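Local coordinates for putative uncharacterized protein (Desulfitobacterium hafniense, PDB 4JGI) that binds methylcobalamin in a Rossmann-like domain and is probably the corrinoid-carrying component of an O-demethylase methyl-transfer system, at residues Ile108-Thr111 with Met112-Ser116; Ala199-Gly202 with Val203-Gln207. One frame throughout, in Å; residues are numbered along the deposited sequence.

Contact 1. Residues Ile108-Thr111 with Met112-Ser116; sequences IFRT and MAEAS
R110 and E114 lie side by side on one flank of helix 104-115 and point the same way, their guanidinium and carboxylate planes turned about 30° from each other. What touches is aliphatic against polar: CG of R110, set anti to its own N (chi1 177°), comes 4.0 Å from OE1 of E114. The charged atoms stay farther apart, and a water bridges them from one side. It accepts from NE of R110 at 2.8 Å, donates to OG1 of T111 at 2.8 Å, and reaches OE1 of E114 through a weak bond. The arginine chain bends at chi3, and NH1 forms a salt bridge with D122, while the T111 hydroxyl also bonds the carbonyl of N107, one turn back.

On the buried side, I108 and M112 also run alongside each other, with CG2 of I108 4.2 Å from CE of M112. The extended thioether lies against helix 199-209, and I108 reaches both I64 of helix 60-77 and the cobalamin. F109 turns toward L94 of strand 91-96, and CB of A113, one turn on in the helix, sits over one face of its ring, offset toward the rim, 4.3 Å from CZ of F109.

Four i to i+4 backbone bonds hold these pairs in register, from M112 N to I108 O through A115 N to T111 O. At the helix end the hydroxyl of S116 gives a further bond from OG to the carbonyl O of M112, at 2.8 Å. This is the crossover helix of a beta-alpha-beta unit in the Rossmann-like cobalamin-binding fold, with I108 and F109 lining the cofactor pocket.

Contact 2. Residues Ala199-Gly202 with Val203-Gln207; sequences AADG and VKICQ
The backbone of A199-G202 runs straight into that of V203-Q207 as the opening turns of helix 199-209, and four successive i to i+4 bonds join the two segments. They lead from V203 N to A199 O through to C206 N to G202 O, each 3.0 Å long. Q207 N continues the ladder to V203 O. At the start of the helix, OD1 of N198 accepts from D201 N, and D201 in turn accepts through OD2 from T197 N.

The one close meeting of side-chain ends is between D201 and I205, which cross obliquely: CD1 of I205 comes 3.6 Å from OD2 of D201. CG1 of I205 stands beside its own backbone N (chi1 -65°), which carries the methyl back over the preceding turn, where it also lies 3.7 Å from O of D201. V203 is turned the other way round the helix. Its CG2 packs 3.5 Å from the carbonyl O of A199 and, like CG1, belongs to the face that meets F109, M112 and S116. K204 extends away from D201, and its side chain touches T47 of helix 32-54. SG of C206 comes 3.3 Å from O of G202.

OD2 of D201 is thus bonded to a backbone N just before the helix, and its other oxygen does not reach K204: OD1 of D201 stays 5.6 Å from NZ of K204, too far for a salt bridge. A negative charge near the N-terminal end would be expected to interact favourably with the helix dipole. In the same first turn, the backbone N of A199 hydrogen-bonds O8R of the methylcobalamin, so the opening of this helix forms part of the cofactor site.

Overall arrangement
Following the chain from the N terminus, contact 1 lies wholly within helix 104-115, which leads from strand 91-96 to the edge strand 119-122. Contact 2 comes much later, in helix 199-209 after the opposite edge strand 194-195. Each is local to one helix, so neither closes a long loop, and the two follow in series without nesting or crossing. In space their centres are 9 Å apart and the helices pack together: CB of M112 meets CG2 of V203 at 3.6 Å, and S116 O takes a weak bond from NE2 of Q207. The C-terminal helix is thereby joined to the first crossover helix beside the cofactor, and both also touch the N-terminal helices.

Contact 1. Residues Ile108-Thr111 with Met112-Ser116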
loop_
_atom_site.group_PDB
_atom_site.type_symbol
_atom_site.label_atom_id
_atom_site.label_comp_id
_atom_site.label_asym_id
_atom_site.label_seq_id
_atom_site.Cartn_x
_atom_site.Cartn_y
_atom_site.Cartn_z
ATOM N N ILE A 108 -3.561 2.780 -7.380
ATOM C CA ILE A 108 -2.851 3.769 -6.566
ATOM C C ILE A 108 -2.182 3.106 -5.377
ATOM O O ILE A 108 -0.999 3.273 -5.134
ATOM C CB ILE A 108 -3.777 4.950 -6.153
ATOM C CG1 ILE A 108 -4.230 5.693 -7.380
ATOM C CG2 ILE A 108 -3.085 5.831 -5.170
ATOM C CD1 ILE A 108 -5.261 6.786 -7.095
ATOM N N PHE A 109 -2.917 2.257 -4.685
ATOM C CA PHE A 109 -2.354 1.486 -3.616
ATOM C C PHE A 109 -1.269 0.537 -4.070
ATOM O O PHE A 109 -0.229 0.493 -3.417
ATOM C CB PHE A 109 -3.477 0.768 -2.878
ATOM C CG PHE A 109 -2.965 -0.163 -1.810
ATOM C CD1 PHE A 109 -2.481 0.343 -0.583
ATOM C CD2 PHE A 109 -2.903 -1.504 -2.004
ATOM C CE1 PHE A 109 -1.917 -0.520 0.379
ATOM C CE2 PHE A 109 -2.386 -2.339 -1.035
ATOM C CZ PHE A 109 -1.909 -1.857 0.170
ATOM N N ARG A 110 -1.467 -0.158 -5.172
ATOM C CA ARG A 110 -0.478 -1.052 -5.698
ATOM C C ARG A 110 0.831 -0.296 -5.918
ATOM O O ARG A 110 1.921 -0.770 -5.545
ATOM C CB ARG A 110 -0.977 -1.661 -7.034
ATOM C CG ARG A 110 0.025 -2.560 -7.680
ATOM C CD ARG A 110 -0.441 -2.947 -9.070
ATOM N NE ARG A 110 -0.523 -1.797 -9.969
ATOM C CZ ARG A 110 -1.186 -1.742 -11.131
ATOM N NH1 ARG A 110 -1.989 -2.706 -11.533
ATOM N NH2 ARG A 110 -1.123 -0.617 -11.858
ATOM N N THR A 111 0.766 0.907 -6.502
ATOM C CA THR A 111 1.985 1.655 -6.813
ATOM C C THR A 111 2.659 2.044 -5.483
ATOM O O THR A 111 3.886 1.908 -5.385
ATOM C CB THR A 111 1.663 2.886 -7.642
ATOM O OG1 THR A 111 1.002 2.438 -8.860
ATOM C CG2 THR A 111 2.938 3.707 -7.914
ATOM N N MET A 112 1.928 2.536 -4.498
ATOM C CA MET A 112 2.517 2.937 -3.196
ATOM C C MET A 112 3.106 1.738 -2.501
ATOM O O MET A 112 4.170 1.847 -1.936
ATOM C CB MET A 112 1.517 3.636 -2.317
ATOM C CG MET A 112 1.075 4.978 -2.906
ATOM S SD MET A 112 -0.163 5.580 -1.750
ATOM C CE MET A 112 -0.381 7.257 -2.314
ATOM N N ALA A 113 2.430 0.607 -2.571
ATOM C CA ALA A 113 2.907 -0.579 -1.849
ATOM C C ALA A 113 4.190 -1.132 -2.456
ATOM O O ALA A 113 5.144 -1.483 -1.756
ATOM C CB ALA A 113 1.821 -1.652 -1.863
ATOM N N GLU A 114 4.250 -1.167 -3.800
ATOM C CA GLU A 114 5.430 -1.560 -4.552
ATOM C C GLU A 114 6.624 -0.615 -4.221
ATOM O O GLU A 114 7.700 -1.083 -3.978
ATOM C CB GLU A 114 5.139 -1.702 -6.073
ATOM C CG GLU A 114 4.322 -2.943 -6.345
ATOM C CD GLU A 114 4.038 -3.197 -7.868
ATOM O OE1 GLU A 114 3.937 -2.187 -8.630
ATOM O OE2 GLU A 114 3.886 -4.397 -8.284
ATOM N N ALA A 115 6.359 0.668 -4.178
ATOM C CA ALA A 115 7.368 1.647 -3.861
ATOM C C ALA A 115 7.824 1.574 -2.416
ATOM O O ALA A 115 8.876 2.102 -2.094
ATOM C CB ALA A 115 6.844 3.046 -4.146
ATOM N N SER A 116 7.043 0.941 -1.544
ATOM C CA SER A 116 7.322 0.803 -0.144
ATOM C C SER A 116 7.904 -0.537 0.178
ATOM O O SER A 116 8.022 -0.838 1.364
ATOM C CB SER A 116 6.044 0.920 0.621
ATOM O OG SER A 116 5.497 2.228 0.494
HETATM O O HOH W 1 1.705 -0.032 -10.037
#

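Contact 2. Residues Ala199-Gly202 with Val203-Gln207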
loop_
_atom_site.group_PDB
_atom_site.type_symbol
_atom_site.label_atom_id
_atom_site.label_comp_id
_atom_site.label_asym_id
_atom_site.label_seq_id
_atom_site.Cartn_x
_atom_site.Cartn_y
_atom_site.Cartn_z
ATOM N N ALA A 199 -5.126 5.438 0.094
ATOM C CA ALA A 199 -4.123 4.484 -0.206
ATOM C C ALA A 199 -2.856 4.657 0.620
ATOM O O ALA A 199 -2.190 3.673 0.974
ATOM C CB ALA A 199 -3.766 4.526 -1.673
ATOM N N ALA A 200 -2.524 5.898 0.927
ATOM C CA ALA A 200 -1.328 6.130 1.750
ATOM C C ALA A 200 -1.552 5.656 3.215
ATOM O O ALA A 200 -0.640 5.057 3.807
ATOM C CB ALA A 200 -0.971 7.603 1.670
ATOM N N ASP A 201 -2.752 5.923 3.741
ATOM C CA ASP A 201 -3.112 5.346 5.029
ATOM C C ASP A 201 -3.041 3.828 4.994
ATOM O O ASP A 201 -2.557 3.178 5.923
ATOM C CB ASP A 201 -4.516 5.773 5.398
ATOM C CG ASP A 201 -4.977 5.219 6.722
ATOM O OD1 ASP A 201 -4.359 5.597 7.726
ATOM O OD2 ASP A 201 -6.025 4.490 6.736
ATOM N N GLY A 202 -3.483 3.215 3.871
ATOM C CA GLY A 202 -3.407 1.762 3.774
ATOM C C GLY A 202 -1.983 1.253 3.838
ATOM O O GLY A 202 -1.683 0.205 4.470
ATOM N N VAL A 203 -1.028 1.938 3.185
ATOM C CA VAL A 203 0.364 1.526 3.254
ATOM C C VAL A 203 0.887 1.612 4.677
ATOM O O VAL A 203 1.640 0.734 5.118
ATOM C CB VAL A 203 1.259 2.310 2.302
ATOM C CG1 VAL A 203 2.704 1.989 2.513
ATOM C CG2 VAL A 203 0.860 2.046 0.889
ATOM N N LYS A 204 0.519 2.700 5.346
ATOM C CA LYS A 204 0.874 2.924 6.782
ATOM C C LYS A 204 0.434 1.712 7.611
ATOM O O LYS A 204 1.231 1.184 8.414
ATOM C CB LYS A 204 0.223 4.173 7.344
ATOM C CG LYS A 204 0.623 4.403 8.825
ATOM C CD LYS A 204 -0.226 5.550 9.405
ATOM C CE LYS A 204 -0.029 5.836 10.889
ATOM N NZ LYS A 204 -0.478 7.195 11.408
ATOM N N ILE A 205 -0.796 1.291 7.399
ATOM C CA ILE A 205 -1.329 0.096 8.098
ATOM C C ILE A 205 -0.514 -1.145 7.829
ATOM O O ILE A 205 -0.126 -1.922 8.757
ATOM C CB ILE A 205 -2.813 -0.088 7.823
ATOM C CG1 ILE A 205 -3.675 1.028 8.389
ATOM C CG2 ILE A 205 -3.287 -1.476 8.264
ATOM C CD1 ILE A 205 -5.039 1.173 7.790
ATOM N N CYS A 206 -0.199 -1.366 6.586
ATOM C CA CYS A 206 0.480 -2.550 6.170
ATOM C C CYS A 206 1.938 -2.587 6.685
ATOM O O CYS A 206 2.454 -3.628 7.104
ATOM C CB CYS A 206 0.474 -2.623 4.648
ATOM S SG CYS A 206 -1.129 -3.042 3.894
ATOM N N GLN A 207 2.557 -1.424 6.671
ATOM C CA GLN A 207 3.916 -1.305 7.244
ATOM C C GLN A 207 3.970 -1.641 8.752
ATOM O O GLN A 207 4.898 -2.331 9.177
ATOM C CB GLN A 207 4.492 0.069 7.000
ATOM C CG GLN A 207 4.879 0.335 5.560
ATOM C CD GLN A 207 6.169 -0.342 5.046
ATOM O OE1 GLN A 207 6.548 -1.458 5.413
ATOM N NE2 GLN A 207 6.846 0.356 4.146
#